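Local structure of ABC transporter substrate-binding protein (Rhizobium radiobacter, 6TFX) at residues Ile374-Tyr384 and Ile406-His417; Ile391-Tyr400 and Trp441-Val449. The protein binds the mannityl-opine mannopinic acid as a periplasmic solute-binding protein and probably delivers it to an ABC transporter for import. All coordinates share one frame; numbering follows the deposited sequence.

Contact 1: Ile374-Tyr384 and Ile406-His417; sequences IRKDLSPIVLY and IGKPTQVVNFSH. With N72 ((2~{R})-2-[[(3~{R},4~{R},5~{S})-3,4,5,6-tetrakis(oxidanyl)-2-oxidanylidene-hexyl]amino]pentanedioic acid), chain C.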
# COMPACT_ATOMS: atom_id res chain seq x y z
N ILE A 374 10.98 3.80 -11.22
CA ILE A 374 10.10 2.87 -11.95
C ILE A 374 8.93 3.59 -12.60
O ILE A 374 8.42 3.13 -13.62
CB ILE A 374 9.67 1.71 -11.04
CG1 ILE A 374 8.86 2.23 -9.82
CG2 ILE A 374 10.92 0.90 -10.60
CD1 ILE A 374 8.41 1.10 -8.87
N ARG A 375 8.51 4.72 -12.01
CA ARG A 375 7.40 5.54 -12.54
C ARG A 375 7.85 6.43 -13.72
O ARG A 375 7.04 7.18 -14.27
CB ARG A 375 6.75 6.34 -11.41
CG ARG A 375 5.90 5.43 -10.53
CD ARG A 375 5.40 6.17 -9.32
NE ARG A 375 4.45 5.40 -8.51
CZ ARG A 375 4.79 4.44 -7.66
NH1 ARG A 375 6.07 4.05 -7.57
NH2 ARG A 375 3.87 3.84 -6.92
N LYS A 376 9.15 6.34 -14.10
CA LYS A 376 9.71 7.01 -15.27
C LYS A 376 10.01 5.93 -16.35
O LYS A 376 10.66 6.23 -17.37
CB LYS A 376 10.98 7.79 -14.92
CG LYS A 376 10.71 9.05 -14.12
CD LYS A 376 12.02 9.76 -13.82
CE LYS A 376 11.83 11.07 -13.09
NZ LYS A 376 13.12 11.63 -12.62
N ASP A 377 9.56 4.67 -16.11
CA ASP A 377 9.70 3.54 -17.05
C ASP A 377 11.17 3.17 -17.23
O ASP A 377 11.58 2.77 -18.33
CB ASP A 377 9.06 3.90 -18.41
CG ASP A 377 8.00 2.98 -18.90
OD1 ASP A 377 7.83 1.88 -18.30
OD2 ASP A 377 7.34 3.32 -19.91
N LEU A 378 11.95 3.30 -16.16
CA LEU A 378 13.39 3.06 -16.27
C LEU A 378 13.82 1.62 -16.05
O LEU A 378 15.00 1.32 -16.26
CB LEU A 378 14.17 4.00 -15.34
CG LEU A 378 14.07 5.50 -15.69
CD1 LEU A 378 14.71 6.37 -14.64
CD2 LEU A 378 14.70 5.81 -17.06
N SER A 379 12.89 0.73 -15.64
CA SER A 379 13.28 -0.68 -15.44
C SER A 379 12.47 -1.59 -16.39
O SER A 379 11.24 -1.43 -16.47
CB SER A 379 13.05 -1.11 -13.99
OG SER A 379 13.68 -2.36 -13.72
N PRO A 380 13.11 -2.60 -17.03
CA PRO A 380 12.36 -3.49 -17.95
C PRO A 380 11.43 -4.46 -17.23
O PRO A 380 10.51 -5.02 -17.84
CB PRO A 380 13.47 -4.27 -18.67
CG PRO A 380 14.62 -4.26 -17.71
CD PRO A 380 14.56 -2.90 -17.05
N ILE A 381 11.74 -4.74 -15.96
CA ILE A 381 10.93 -5.60 -15.10
C ILE A 381 10.91 -4.88 -13.77
O ILE A 381 11.92 -4.33 -13.37
CB ILE A 381 11.53 -7.01 -14.95
CG1 ILE A 381 11.67 -7.71 -16.33
CG2 ILE A 381 10.64 -7.87 -14.00
CD1 ILE A 381 12.58 -9.06 -16.23
N VAL A 382 9.77 -4.90 -13.09
CA VAL A 382 9.62 -4.23 -11.80
C VAL A 382 9.11 -5.22 -10.78
O VAL A 382 8.02 -5.77 -10.97
CB VAL A 382 8.64 -3.01 -11.93
CG1 VAL A 382 8.35 -2.39 -10.56
CG2 VAL A 382 9.19 -1.94 -12.90
N LEU A 383 9.87 -5.45 -9.70
CA LEU A 383 9.42 -6.33 -8.62
C LEU A 383 8.73 -5.36 -7.62
O LEU A 383 9.41 -4.59 -6.92
CB LEU A 383 10.63 -7.04 -7.97
CG LEU A 383 10.30 -7.82 -6.69
CD1 LEU A 383 9.31 -8.94 -6.97
CD2 LEU A 383 11.57 -8.35 -6.04
N TYR A 384 7.39 -5.41 -7.57
CA TYR A 384 6.61 -4.48 -6.75
C TYR A 384 5.74 -5.33 -5.81
O TYR A 384 5.20 -6.36 -6.23
CB TYR A 384 5.69 -3.67 -7.68
CG TYR A 384 5.21 -2.36 -7.10
CD1 TYR A 384 5.99 -1.20 -7.21
CD2 TYR A 384 3.99 -2.27 -6.43
CE1 TYR A 384 5.54 0.02 -6.69
CE2 TYR A 384 3.54 -1.06 -5.89
CZ TYR A 384 4.34 0.07 -5.99
OH TYR A 384 3.91 1.29 -5.54
N ILE A 406 2.46 3.42 -17.25
CA ILE A 406 3.47 4.45 -16.98
C ILE A 406 3.68 5.30 -18.24
O ILE A 406 3.77 4.77 -19.36
CB ILE A 406 4.80 3.81 -16.49
CG1 ILE A 406 4.60 2.99 -15.22
CG2 ILE A 406 5.91 4.85 -16.34
CD1 ILE A 406 3.82 3.65 -14.10
N GLY A 407 3.74 6.60 -18.05
CA GLY A 407 3.94 7.51 -19.17
C GLY A 407 2.70 8.30 -19.52
O GLY A 407 2.78 9.29 -20.24
N LYS A 408 1.52 7.88 -19.01
CA LYS A 408 0.28 8.59 -19.29
C LYS A 408 -0.04 9.58 -18.18
O LYS A 408 0.34 9.34 -17.02
CB LYS A 408 -0.88 7.57 -19.43
CG LYS A 408 -0.76 6.73 -20.69
CD LYS A 408 -1.97 5.87 -20.88
CE LYS A 408 -1.87 5.12 -22.18
NZ LYS A 408 -2.99 4.17 -22.34
N PRO A 409 -0.86 10.64 -18.45
CA PRO A 409 -1.25 11.55 -17.35
C PRO A 409 -2.03 10.82 -16.24
O PRO A 409 -1.95 11.20 -15.07
CB PRO A 409 -2.13 12.61 -18.04
CG PRO A 409 -1.78 12.51 -19.51
CD PRO A 409 -1.44 11.06 -19.75
N THR A 410 -2.73 9.75 -16.61
CA THR A 410 -3.54 8.92 -15.72
C THR A 410 -2.72 7.73 -15.16
O THR A 410 -3.30 6.80 -14.58
CB THR A 410 -4.74 8.36 -16.51
OG1 THR A 410 -4.26 7.85 -17.74
CG2 THR A 410 -5.80 9.44 -16.81
N GLN A 411 -1.37 7.77 -15.28
CA GLN A 411 -0.57 6.63 -14.83
C GLN A 411 -0.78 6.28 -13.38
O GLN A 411 -0.96 7.17 -12.55
CB GLN A 411 0.93 6.82 -15.09
CG GLN A 411 1.61 7.86 -14.20
CD GLN A 411 3.11 7.83 -14.45
OE1 GLN A 411 3.57 7.86 -15.58
NE2 GLN A 411 3.89 7.74 -13.38
N VAL A 412 -0.74 4.97 -13.07
CA VAL A 412 -0.79 4.57 -11.67
C VAL A 412 0.42 3.64 -11.47
O VAL A 412 1.55 4.13 -11.34
CB VAL A 412 -2.14 3.98 -11.19
CG1 VAL A 412 -2.19 3.97 -9.66
CG2 VAL A 412 -3.32 4.78 -11.74
N VAL A 413 0.18 2.30 -11.52
CA VAL A 413 1.28 1.35 -11.29
C VAL A 413 1.26 0.22 -12.34
O VAL A 413 1.69 -0.90 -12.03
CB VAL A 413 1.30 0.82 -9.84
CG1 VAL A 413 1.86 1.87 -8.87
CG2 VAL A 413 -0.10 0.39 -9.38
N ASN A 414 0.85 0.54 -13.59
CA ASN A 414 0.83 -0.47 -14.65
C ASN A 414 2.21 -0.44 -15.29
O ASN A 414 2.43 0.18 -16.35
CB ASN A 414 -0.30 -0.26 -15.64
CG ASN A 414 -0.35 -1.27 -16.77
OD1 ASN A 414 0.55 -2.14 -16.91
ND2 ASN A 414 -1.40 -1.18 -17.61
N PHE A 415 3.14 -1.11 -14.63
CA PHE A 415 4.54 -1.17 -15.10
C PHE A 415 4.72 -2.11 -16.27
O PHE A 415 5.71 -1.99 -16.99
CB PHE A 415 5.45 -1.66 -13.97
CG PHE A 415 5.41 -0.73 -12.77
CD1 PHE A 415 5.96 0.55 -12.85
CD2 PHE A 415 4.83 -1.14 -11.58
CE1 PHE A 415 5.91 1.41 -11.75
CE2 PHE A 415 4.81 -0.29 -10.47
CZ PHE A 415 5.32 0.99 -10.57
N SER A 416 3.81 -3.07 -16.44
CA SER A 416 3.92 -4.04 -17.53
C SER A 416 3.44 -3.47 -18.85
O SER A 416 3.70 -4.07 -19.90
CB SER A 416 3.14 -5.31 -17.20
OG SER A 416 1.76 -5.00 -17.11
N HIS A 417 2.69 -2.34 -18.81
CA HIS A 417 2.07 -1.75 -20.01
C HIS A 417 0.99 -2.70 -20.57
O HIS A 417 0.72 -2.73 -21.77
CB HIS A 417 3.12 -1.32 -21.05
CG HIS A 417 4.00 -0.22 -20.54
ND1 HIS A 417 3.89 1.07 -21.01
CD2 HIS A 417 5.00 -0.25 -19.62
CE1 HIS A 417 4.78 1.79 -20.33
NE2 HIS A 417 5.49 1.04 -19.50
OAB N72 C . 9.47 -9.23 0.80
CAF N72 C . 8.54 -8.40 0.07
CAG N72 C . 8.53 -6.87 0.42
OAC N72 C . 9.17 -6.57 1.61
CAH N72 C . 7.17 -6.25 0.12
OAM N72 C . 6.04 -7.02 -0.09
CAI N72 C . 6.34 -5.18 0.82
OAD N72 C . 6.57 -5.20 2.21
CAJ N72 C . 6.40 -3.85 0.10
OAE N72 C . 6.67 -3.85 -1.13
CAK N72 C . 6.20 -2.53 0.89
N N72 C . 4.96 -1.89 0.52
CA N72 C . 4.92 -0.64 -0.13
C N72 C . 6.19 -0.09 -0.71
O N72 C . 6.74 -0.18 -1.88
CB N72 C . 3.68 -0.56 -1.03
CG N72 C . 3.67 0.41 -2.21
CD N72 C . 2.27 0.90 -2.58
OE1 N72 C . 1.35 1.01 -1.71
OE2 N72 C . 2.04 1.21 -3.77
OXT N72 C . 6.65 0.58 0.23
O HOH W 1 1.69 6.05 -9.41
O HOH W 2 6.15 8.72 -16.38
O HOH W 3 7.62 -0.00 -16.38

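Contact 2: Ile391-Tyr400 and Trp441-Val449; sequences IADYYLTQFY and WKEAQKLIV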
# COMPACT_ATOMS: atom_id res chain seq x y z
N ILE A 391 -11.30 -5.45 -3.24
CA ILE A 391 -12.23 -5.65 -4.34
C ILE A 391 -11.33 -5.67 -5.57
O ILE A 391 -10.50 -4.77 -5.71
CB ILE A 391 -13.31 -4.56 -4.42
CG1 ILE A 391 -14.24 -4.62 -3.17
CG2 ILE A 391 -14.12 -4.71 -5.71
CD1 ILE A 391 -15.23 -3.48 -3.08
N ALA A 392 -11.44 -6.71 -6.43
CA ALA A 392 -10.53 -6.87 -7.57
C ALA A 392 -10.36 -5.64 -8.43
O ALA A 392 -9.27 -5.43 -9.01
CB ALA A 392 -10.94 -8.06 -8.42
N ASP A 393 -11.42 -4.81 -8.55
CA ASP A 393 -11.35 -3.60 -9.39
C ASP A 393 -10.15 -2.72 -9.06
O ASP A 393 -9.56 -2.13 -9.97
CB ASP A 393 -12.63 -2.74 -9.24
CG ASP A 393 -12.52 -1.46 -10.06
OD1 ASP A 393 -12.27 -1.56 -11.29
OD2 ASP A 393 -12.64 -0.36 -9.48
N TYR A 394 -9.78 -2.62 -7.77
CA TYR A 394 -8.68 -1.72 -7.41
C TYR A 394 -7.35 -2.24 -7.91
O TYR A 394 -6.67 -1.54 -8.67
CB TYR A 394 -8.67 -1.47 -5.88
CG TYR A 394 -9.88 -0.64 -5.49
CD1 TYR A 394 -9.89 0.74 -5.70
CD2 TYR A 394 -11.05 -1.24 -5.07
CE1 TYR A 394 -11.02 1.50 -5.43
CE2 TYR A 394 -12.20 -0.49 -4.79
CZ TYR A 394 -12.18 0.88 -5.00
OH TYR A 394 -13.28 1.67 -4.76
N TYR A 395 -6.97 -3.46 -7.53
CA TYR A 395 -5.67 -3.96 -8.01
C TYR A 395 -5.67 -4.06 -9.52
O TYR A 395 -4.69 -3.68 -10.16
CB TYR A 395 -5.39 -5.34 -7.41
CG TYR A 395 -3.94 -5.53 -7.01
CD1 TYR A 395 -3.49 -5.11 -5.76
CD2 TYR A 395 -3.03 -6.15 -7.86
CE1 TYR A 395 -2.16 -5.31 -5.36
CE2 TYR A 395 -1.70 -6.35 -7.48
CZ TYR A 395 -1.27 -5.93 -6.22
OH TYR A 395 0.05 -6.12 -5.84
N LEU A 396 -6.77 -4.55 -10.12
CA LEU A 396 -6.78 -4.71 -11.57
C LEU A 396 -6.65 -3.38 -12.31
O LEU A 396 -5.90 -3.27 -13.27
CB LEU A 396 -8.06 -5.43 -12.04
CG LEU A 396 -8.14 -6.89 -11.64
CD1 LEU A 396 -9.55 -7.42 -11.94
CD2 LEU A 396 -7.07 -7.76 -12.39
N THR A 397 -7.44 -2.38 -11.89
CA THR A 397 -7.38 -1.10 -12.60
C THR A 397 -6.00 -0.47 -12.44
O THR A 397 -5.44 0.03 -13.42
CB THR A 397 -8.49 -0.16 -12.09
OG1 THR A 397 -9.77 -0.75 -12.38
CG2 THR A 397 -8.38 1.23 -12.71
N GLN A 398 -5.48 -0.44 -11.21
CA GLN A 398 -4.23 0.29 -10.98
C GLN A 398 -2.99 -0.34 -11.60
O GLN A 398 -2.10 0.37 -12.09
CB GLN A 398 -4.04 0.47 -9.46
CG GLN A 398 -5.18 1.34 -8.87
CD GLN A 398 -4.99 1.58 -7.40
OE1 GLN A 398 -3.88 1.66 -6.91
NE2 GLN A 398 -6.09 1.75 -6.68
N PHE A 399 -2.92 -1.67 -11.56
CA PHE A 399 -1.72 -2.36 -12.07
C PHE A 399 -1.85 -2.84 -13.52
O PHE A 399 -0.80 -3.06 -14.15
CB PHE A 399 -1.44 -3.58 -11.20
CG PHE A 399 -0.83 -3.24 -9.87
CD1 PHE A 399 0.56 -3.10 -9.75
CD2 PHE A 399 -1.63 -3.02 -8.76
CE1 PHE A 399 1.13 -2.77 -8.51
CE2 PHE A 399 -1.06 -2.65 -7.52
CZ PHE A 399 0.32 -2.56 -7.40
N TYR A 400 -3.07 -3.07 -14.03
CA TYR A 400 -3.20 -3.71 -15.32
C TYR A 400 -4.08 -3.03 -16.38
O TYR A 400 -4.03 -3.47 -17.53
CB TYR A 400 -3.68 -5.17 -15.13
CG TYR A 400 -2.87 -5.94 -14.11
CD1 TYR A 400 -1.49 -6.13 -14.28
CD2 TYR A 400 -3.46 -6.44 -12.95
CE1 TYR A 400 -0.74 -6.80 -13.32
CE2 TYR A 400 -2.71 -7.12 -11.99
CZ TYR A 400 -1.34 -7.26 -12.16
OH TYR A 400 -0.60 -7.93 -11.21
N TRP A 441 -14.10 -10.34 -13.48
CA TRP A 441 -12.81 -10.13 -12.78
C TRP A 441 -11.90 -11.34 -12.98
O TRP A 441 -10.69 -11.16 -13.19
CB TRP A 441 -13.05 -9.90 -11.30
CG TRP A 441 -13.45 -8.48 -10.99
CD1 TRP A 441 -13.02 -7.35 -11.63
CD2 TRP A 441 -14.32 -8.05 -9.94
NE1 TRP A 441 -13.62 -6.24 -11.06
CE2 TRP A 441 -14.38 -6.63 -9.99
CE3 TRP A 441 -15.05 -8.72 -8.93
CZ2 TRP A 441 -15.17 -5.89 -9.11
CZ3 TRP A 441 -15.83 -7.97 -8.05
CH2 TRP A 441 -15.87 -6.57 -8.14
N LYS A 442 -12.47 -12.57 -12.92
CA LYS A 442 -11.64 -13.78 -13.13
C LYS A 442 -11.11 -13.85 -14.57
O LYS A 442 -9.94 -14.17 -14.78
CB LYS A 442 -12.44 -15.05 -12.77
CG LYS A 442 -12.77 -15.12 -11.28
CD LYS A 442 -13.35 -16.51 -10.99
CE LYS A 442 -13.59 -16.72 -9.52
NZ LYS A 442 -14.21 -18.06 -9.28
N GLU A 443 -11.96 -13.51 -15.56
CA GLU A 443 -11.54 -13.51 -16.96
C GLU A 443 -10.35 -12.54 -17.15
O GLU A 443 -9.38 -12.88 -17.84
CB GLU A 443 -12.71 -13.13 -17.87
CG GLU A 443 -12.39 -13.15 -19.36
CD GLU A 443 -13.51 -12.70 -20.28
OE1 GLU A 443 -14.64 -12.44 -19.79
OE2 GLU A 443 -13.26 -12.60 -21.50
N ALA A 444 -10.40 -11.37 -16.48
CA ALA A 444 -9.28 -10.40 -16.57
C ALA A 444 -8.00 -11.05 -16.01
O ALA A 444 -6.95 -10.98 -16.65
CB ALA A 444 -9.62 -9.14 -15.79
N GLN A 445 -8.08 -11.71 -14.85
CA GLN A 445 -6.88 -12.34 -14.28
C GLN A 445 -6.30 -13.41 -15.21
O GLN A 445 -5.08 -13.45 -15.41
CB GLN A 445 -7.19 -12.93 -12.90
CG GLN A 445 -7.44 -11.81 -11.87
CD GLN A 445 -8.18 -12.34 -10.66
OE1 GLN A 445 -7.61 -13.02 -9.81
NE2 GLN A 445 -9.47 -12.02 -10.58
N LYS A 446 -7.17 -14.27 -15.79
CA LYS A 446 -6.73 -15.33 -16.71
C LYS A 446 -6.00 -14.73 -17.92
O LYS A 446 -4.98 -15.28 -18.37
CB LYS A 446 -7.92 -16.17 -17.17
CG LYS A 446 -8.45 -17.08 -16.07
CD LYS A 446 -9.45 -18.06 -16.65
CE LYS A 446 -9.82 -19.14 -15.66
NZ LYS A 446 -10.65 -18.60 -14.56
N LEU A 447 -6.51 -13.60 -18.44
CA LEU A 447 -5.88 -12.97 -19.60
C LEU A 447 -4.53 -12.40 -19.23
O LEU A 447 -3.59 -12.46 -20.02
CB LEU A 447 -6.76 -11.83 -20.12
CG LEU A 447 -8.05 -12.27 -20.83
CD1 LEU A 447 -9.03 -11.11 -20.94
CD2 LEU A 447 -7.76 -12.86 -22.21
N ILE A 448 -4.43 -11.77 -18.04
CA ILE A 448 -3.14 -11.14 -17.65
C ILE A 448 -2.10 -12.24 -17.37
O ILE A 448 -0.93 -12.11 -17.77
CB ILE A 448 -3.36 -10.24 -16.41
CG1 ILE A 448 -4.36 -9.09 -16.74
CG2 ILE A 448 -2.01 -9.71 -15.86
CD1 ILE A 448 -5.04 -8.46 -15.53
N VAL A 449 -2.52 -13.31 -16.69
CA VAL A 449 -1.62 -14.43 -16.40
C VAL A 449 -1.14 -15.09 -17.71
O VAL A 449 0.07 -15.34 -17.86
CB VAL A 449 -2.33 -15.48 -15.50
CG1 VAL A 449 -1.55 -16.80 -15.45
CG2 VAL A 449 -2.52 -14.93 -14.09
O HOH W 4 -13.02 -3.81 -12.47

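Contact 1: Ile374-Tyr384 and Ile406-His417
The backbones of Ile374-Tyr384 and Ile406-His417 draw close at two places, near Arg375 and Ile406 and again near Val382 and Phe415, where the CA atoms of the latter pair are 6.8 Å apart. The Phe415 ring is the apolar centre, packed against Ile374, Val382 and Tyr384. CG1 of Val382 sits over one face, 4.1 Å from the ring centroid, CD1 of Ile374 packs against CZ, and CE2 of Phe415 lies over a face of the Tyr384 ring, the two planes inclined at 42°. At one end, His417 NE2 donates to the syn lone pair of Asp377 OD1 (2.8 Å), with carboxylate and imidazole nearly coplanar; Glu405 takes ND1, so the imidazole is gripped from two sides. At the other end the extended Arg375 chain runs beside Val413 and gives NH2 to Tyr384 OH (2.9 Å), close to the guanidinium plane. That hydroxyl in turn donates to N72 OE2 (2.6 Å), a carboxylate oxygen of the bound opine, consistent with Arg375 positioning the tyrosine from the second shell. Water 1 links Arg375 NE to Val412 O. Strand 381-386 pairs with strand 240-255, whose His254 also touches Phe415, while Val413 leans on helix 392-400 through Gln398 and Phe399.

Contact 2: Ile391-Tyr400 and Trp441-Val449
Leu396 is the knob of this interface: its side chain enters the hollow formed by Trp441, Ala444, Gln445 and Ile448 on the neighbouring helix. Its two methyls divide the hollow, CD1 reaching Trp441 CD1 at 3.5 Å and CD2 meeting Ile448 CD1 at 3.8 Å. One turn earlier, the small Ala392 lets the indole lie close against the helix start. CB of Ala392 stands over the five-membered ring of Trp441, 3.7 Å from its centroid and 15° off the normal, a CH-pi contact, while Ile391 CG2 touches the far end of the indole at CH2. Water 4 bridges Trp441 NE1 and Asp393 OD1, which also forms a salt bridge with Arg429. One turn beyond Leu396, Tyr400 receives both branches of Ile448: CD1 approaches Tyr400 CB at 3.6 Å, and CG2, set anti to the backbone N, lies over a ring face whose opposite side is covered by Phe399 CB. The hydroxyl of Tyr400 is held by Val295 O. Gln445 lends CG to the hollow's wall; NE2 donates to Trp441 O from above the carbonyl plane, and Ser294 and Gly302 also hold the amide. With axes 11.0 Å apart and inclined at 36°, the helices run in the same general direction round a single Leu396 knob in a four-residue hole, and the Ile448 end adjoins Cys418 and Cys453 of a magnesium site.

Following the chain, strand 381-386 leads from the first segment of contact 1 into helix 392-400, the first half of contact 2. The loop 406-417 then returns to 374-384, closing contact 1, and the chain continues through helix 422-430 to helix 434-450, which closes contact 2. The two closures therefore cross rather than nest. They also touch directly: Val413 N lies 3.0 Å from Gln398 O, a probable hydrogen bond, and Asn414 packs on the end of helix 392-400. Together they connect the opine pocket and the sheet strand beside it to helices 392-400 and 434-450 and the magnesium site at Cys418 and Cys453.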